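Local coordinates for vinylacetyl-CoA Delta-isomerase (Nitrosopumilus maritimus SCM1, PDB 6VJR), which binds a [4Fe-4S] cluster and FAD and probably isomerises vinylacetyl-CoA, as expected of a 4-hydroxybutyryl-CoA dehydratase, at residues A[44-49]-A[98-103]; A[42-45]-A[50-53]. One frame throughout, in Å; residues are numbered along the deposited sequence.

Both contacts start from helix 36-51, near the N terminus. Along the chain, contact 2 closes first. It joins residues 42-45 to 50-53, two turns further on, and stays within the helix and the turn that ends it. Contact 1 closes a much longer loop. From residues 44-49 the chain runs through helix 53-56, two short strands and helix 77-94 before it returns at 98-103, beside the iron-sulfur cluster. The two loops overlap and share Glu44 and Thr45. Thr45 faces the cluster loop, while the Glu44 carboxylate serves contact 2. Contact 1 thus ties helix 36-51 to residues 98-103, which lead into helix 101-121. Contact 2 links two turns at the C-terminal end of helix 36-51.

Contact 1. Residues A[44-49]-A[98-103]; sequences ETYDLA and FQRCVG. With SF4 (iron/sulfur cluster), chain E.
Arg100 reaches helix 36-51 with its guanidinium and meets Thr45 and Tyr46 there. NH1 of Arg100 donates to OG1 of Thr45 at 2.9 Å, with an N-H...O angle of 160°. The hydroxyl lies at the guanidinium edge, in its plane. The same NH1 sits over the centre of the Tyr46 ring, 3.4 Å above its plane. The guanidinium stacks on that face as a cation-pi pair, its plane tilted by 29°. The Arg100 chain is extended from CG to NE, which carries the charge across to the helix. The CG2 methyl of Thr45 packs on CB of Phe98 at 4.2 Å.

The next shell fixes these groups. Thr45 OG1 also bonds to Val42 O, and Tyr46 OH to Asn140 O. Together they hold both surfaces that receive the arginine. On the cluster side, sulfide S1 lies over the centre of the Phe98 ring, 3.3 Å from its plane. Cys101 SG binds iron atom FE4 at 2.4 Å. Cys97, Cys101, Cys295 and Glu443 are among the residues that bind this [4Fe-4S] cluster, and Arg100 anchors its cysteine-bearing loop to helix 36-51.

Contact 2. Residues A[42-45]-A[50-53]; sequences VAET and LREE
Arg51 grips the carboxylate of Glu44 end-on, one nitrogen to each oxygen. NH1 of Arg51 donates to OE2 of Glu44 at 2.8 Å. NH2 of Arg51 donates to OE1 of Glu44 at 3.1 Å. Both bonds are nearly straight, the NH1 one at 171°. Each oxygen uses its syn lone pair and lies close to the guanidinium plane. The planes of the carboxylate and the guanidinium differ by 11°, so the two groups form an almost coplanar bidentate salt bridge. The paired bonds limit rotation of both groups.

The Glu44 chain starts with CG anti to the backbone N (chi1 167°) and then bends at chi2, which swings the carboxylate along the helix toward its C-terminal end. Arg51 bends at chi3 and comes back to meet it. This is an i to i+7 salt bridge, spanning two turns on one side of helix 36-51. The helix ends just beyond it. Glu52 leaves helical geometry and serves as N-cap position for the next short helix, 53-56.

The two ends of the bridge differ in their surroundings. Glu44 is buried against helix 77-94, where its side chain touches Leu90 and Thr94. Its OE2 also accepts from ND2 of Asn93, so this oxygen has two donors. The arginine and the amide probably offset much of the cost of burying this carboxylate. Arg51 is the last residue of helix 36-51. It lies on the solvent side and is exposed, although its side chain still touches Asn93.

Contact 1. Residues A[44-49]-A[98-103]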
loop_
_atom_site.group_PDB
_atom_site.type_symbol
_atom_site.label_atom_id
_atom_site.label_comp_id
_atom_site.label_asym_id
_atom_site.label_seq_id
_atom_site.Cartn_x
_atom_site.Cartn_y
_atom_site.Cartn_z
ATOM N N GLU A 44 13.883 33.676 7.679
ATOM C CA GLU A 44 14.951 32.694 7.505
ATOM C C GLU A 44 15.371 32.530 6.036
ATOM O O GLU A 44 16.522 32.177 5.756
ATOM C CB GLU A 44 14.601 31.359 8.172
ATOM C CG GLU A 44 15.527 30.227 7.751
ATOM C CD GLU A 44 16.995 30.287 8.161
ATOM O OE1 GLU A 44 17.420 31.204 8.899
ATOM O OE2 GLU A 44 17.747 29.388 7.666
ATOM N N THR A 45 14.491 32.847 5.081
ATOM C CA THR A 45 14.868 32.795 3.677
ATOM C C THR A 45 15.880 33.899 3.355
ATOM O O THR A 45 16.673 33.719 2.448
ATOM C CB THR A 45 13.669 32.931 2.746
ATOM O OG1 THR A 45 13.058 34.217 2.692
ATOM C CG2 THR A 45 12.603 31.886 3.024
ATOM N N TYR A 46 15.809 35.027 4.060
ATOM C CA TYR A 46 16.805 36.073 3.908
ATOM C C TYR A 46 18.080 35.677 4.629
ATOM O O TYR A 46 19.156 35.906 4.108
ATOM C CB TYR A 46 16.251 37.413 4.395
ATOM C CG TYR A 46 15.148 38.064 3.569
ATOM C CD1 TYR A 46 13.801 37.814 3.770
ATOM C CD2 TYR A 46 15.484 38.959 2.574
ATOM C CE1 TYR A 46 12.825 38.451 3.010
ATOM C CE2 TYR A 46 14.535 39.637 1.846
ATOM C CZ TYR A 46 13.190 39.376 2.047
ATOM O OH TYR A 46 12.286 40.072 1.301
ATOM N N ASP A 47 17.958 35.184 5.858
ATOM C CA ASP A 47 19.132 34.829 6.651
ATOM C C ASP A 47 19.954 33.729 5.971
ATOM O O ASP A 47 21.170 33.733 6.005
ATOM C CB ASP A 47 18.734 34.554 8.095
ATOM C CG ASP A 47 18.229 35.776 8.871
ATOM O OD1 ASP A 47 18.645 36.946 8.539
ATOM O OD2 ASP A 47 17.466 35.558 9.851
ATOM N N LEU A 48 19.293 32.730 5.387
ATOM C CA LEU A 48 20.019 31.675 4.702
ATOM C C LEU A 48 20.852 32.229 3.543
ATOM O O LEU A 48 21.981 31.798 3.348
ATOM C CB LEU A 48 19.062 30.584 4.247
ATOM C CG LEU A 48 19.706 29.453 3.447
ATOM C CD1 LEU A 48 20.646 28.743 4.404
ATOM C CD2 LEU A 48 18.723 28.492 2.827
ATOM N N ALA A 49 20.317 33.207 2.806
ATOM C CA ALA A 49 21.068 33.815 1.714
ATOM C C ALA A 49 22.335 34.518 2.208
ATOM O O ALA A 49 23.296 34.593 1.454
ATOM C CB ALA A 49 20.158 34.731 0.926
ATOM N N PHE A 98 7.746 27.917 4.397
ATOM C CA PHE A 98 8.465 29.183 4.460
ATOM C C PHE A 98 7.984 30.105 3.320
ATOM O O PHE A 98 8.598 31.114 3.043
ATOM C CB PHE A 98 9.993 28.948 4.516
ATOM C CG PHE A 98 10.461 27.858 3.563
ATOM C CD1 PHE A 98 10.664 28.143 2.221
ATOM C CD2 PHE A 98 10.525 26.509 3.971
ATOM C CE1 PHE A 98 11.083 27.137 1.341
ATOM C CE2 PHE A 98 10.916 25.520 3.077
ATOM C CZ PHE A 98 11.198 25.838 1.766
ATOM N N GLN A 99 6.966 29.665 2.570
ATOM C CA GLN A 99 6.047 30.534 1.838
ATOM C C GLN A 99 6.535 31.087 0.501
ATOM O O GLN A 99 5.696 31.390 -0.345
ATOM C CB GLN A 99 5.610 31.678 2.741
ATOM C CG GLN A 99 4.809 31.203 3.931
ATOM C CD GLN A 99 4.995 32.028 5.180
ATOM O OE1 GLN A 99 4.570 33.194 5.248
ATOM N NE2 GLN A 99 5.610 31.420 6.198
ATOM N N ARG A 100 7.832 31.304 0.301
ATOM C CA ARG A 100 8.276 32.159 -0.807
ATOM C C ARG A 100 8.409 31.390 -2.155
ATOM O O ARG A 100 8.675 31.994 -3.218
ATOM C CB ARG A 100 9.619 32.688 -0.296
ATOM C CG ARG A 100 9.977 34.099 -0.708
ATOM C CD ARG A 100 11.124 34.711 0.067
ATOM N NE ARG A 100 11.675 35.778 -0.765
ATOM C CZ ARG A 100 12.760 36.429 -0.499
ATOM N NH1 ARG A 100 13.488 36.099 0.539
ATOM N NH2 ARG A 100 13.137 37.430 -1.310
ATOM N N CYS A 101 8.226 30.062 -2.130
ATOM C CA CYS A 101 8.329 29.212 -3.320
ATOM C C CYS A 101 7.234 29.606 -4.313
ATOM O O CYS A 101 7.441 29.519 -5.513
ATOM C CB CYS A 101 8.196 27.712 -3.014
ATOM S SG CYS A 101 9.301 27.191 -1.679
ATOM N N VAL A 102 6.012 29.926 -3.834
ATOM C CA VAL A 102 4.890 30.154 -4.745
ATOM C C VAL A 102 5.195 31.291 -5.721
ATOM O O VAL A 102 4.998 31.195 -6.953
ATOM C CB VAL A 102 3.590 30.437 -3.969
ATOM C CG1 VAL A 102 2.408 30.299 -4.893
ATOM C CG2 VAL A 102 3.423 29.523 -2.782
ATOM N N GLY A 103 5.728 32.385 -5.168
ATOM C CA GLY A 103 6.066 33.552 -5.985
ATOM C C GLY A 103 7.196 33.261 -6.970
ATOM O O GLY A 103 7.197 33.753 -8.110
HETATM FE FE1 SF4 E . 4.868 25.248 -0.983
HETATM FE FE2 SF4 E . 6.602 23.973 0.726
HETATM FE FE3 SF4 E . 5.573 26.260 1.417
HETATM FE FE4 SF4 E . 7.526 26.197 -0.421
HETATM S S1 SF4 E . 7.733 25.734 1.761
HETATM S S2 SF4 E . 5.522 27.417 -0.554
HETATM S S3 SF4 E . 6.914 24.255 -1.557
HETATM S S4 SF4 E . 4.365 24.378 0.996
#

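Contact 2. Residues A[42-45]-A[50-53]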
loop_
_atom_site.group_PDB
_atom_site.type_symbol
_atom_site.label_atom_id
_atom_site.label_comp_id
_atom_site.label_asym_id
_atom_site.label_seq_id
_atom_site.Cartn_x
_atom_site.Cartn_y
_atom_site.Cartn_z
ATOM N N VAL A 42 9.648 33.221 6.903
ATOM C CA VAL A 42 10.098 33.997 5.763
ATOM C C VAL A 42 11.422 34.699 6.058
ATOM O O VAL A 42 12.288 34.769 5.174
ATOM C CB VAL A 42 9.028 34.987 5.290
ATOM C CG1 VAL A 42 9.524 35.765 4.097
ATOM C CG2 VAL A 42 7.723 34.268 4.976
ATOM N N ALA A 43 11.610 35.209 7.285
ATOM C CA ALA A 43 12.858 35.900 7.597
ATOM C C ALA A 43 14.047 34.966 7.376
ATOM O O ALA A 43 15.124 35.396 7.029
ATOM C CB ALA A 43 12.837 36.406 9.011
ATOM N N GLU A 44 13.883 33.676 7.679
ATOM C CA GLU A 44 14.951 32.694 7.505
ATOM C C GLU A 44 15.371 32.530 6.036
ATOM O O GLU A 44 16.522 32.177 5.756
ATOM C CB GLU A 44 14.601 31.359 8.172
ATOM C CG GLU A 44 15.527 30.227 7.751
ATOM C CD GLU A 44 16.995 30.287 8.161
ATOM O OE1 GLU A 44 17.420 31.204 8.899
ATOM O OE2 GLU A 44 17.747 29.388 7.666
ATOM N N THR A 45 14.491 32.847 5.081
ATOM C CA THR A 45 14.868 32.795 3.677
ATOM C C THR A 45 15.880 33.899 3.355
ATOM O O THR A 45 16.673 33.719 2.448
ATOM C CB THR A 45 13.669 32.931 2.746
ATOM O OG1 THR A 45 13.058 34.217 2.692
ATOM C CG2 THR A 45 12.603 31.886 3.024
ATOM N N LEU A 50 22.341 35.027 3.457
ATOM C CA LEU A 50 23.537 35.621 4.046
ATOM C C LEU A 50 24.520 34.552 4.501
ATOM O O LEU A 50 25.721 34.729 4.373
ATOM C CB LEU A 50 23.122 36.512 5.218
ATOM C CG LEU A 50 22.430 37.824 4.826
ATOM C CD1 LEU A 50 22.029 38.542 6.085
ATOM C CD2 LEU A 50 23.324 38.708 3.958
ATOM N N ARG A 51 24.017 33.473 5.111
ATOM C CA ARG A 51 24.886 32.429 5.640
ATOM C C ARG A 51 25.458 31.521 4.558
ATOM O O ARG A 51 26.559 31.023 4.716
ATOM C CB ARG A 51 24.102 31.566 6.618
ATOM C CG ARG A 51 23.806 32.360 7.874
ATOM C CD ARG A 51 23.440 31.439 9.029
ATOM N NE ARG A 51 22.480 30.400 8.676
ATOM C CZ ARG A 51 21.153 30.509 8.606
ATOM N NH1 ARG A 51 20.497 29.502 8.062
ATOM N NH2 ARG A 51 20.466 31.544 9.094
ATOM N N GLU A 52 24.656 31.219 3.527
ATOM C CA GLU A 52 24.975 30.215 2.520
ATOM C C GLU A 52 24.690 30.833 1.158
ATOM O O GLU A 52 23.748 30.430 0.493
ATOM C CB GLU A 52 24.157 28.944 2.803
ATOM C CG GLU A 52 24.414 28.392 4.197
ATOM C CD GLU A 52 23.942 26.965 4.493
ATOM O OE1 GLU A 52 23.880 26.147 3.531
ATOM O OE2 GLU A 52 23.617 26.642 5.668
ATOM N N GLU A 53 25.540 31.798 0.753
ATOM C CA GLU A 53 25.292 32.597 -0.443
ATOM C C GLU A 53 25.166 31.752 -1.707
ATOM O O GLU A 53 24.317 32.042 -2.550
ATOM C CB GLU A 53 26.401 33.596 -0.773
ATOM C CG GLU A 53 26.481 34.768 0.186
ATOM C CD GLU A 53 27.600 35.707 -0.223
ATOM O OE1 GLU A 53 28.166 35.566 -1.338
ATOM O OE2 GLU A 53 27.915 36.576 0.620
#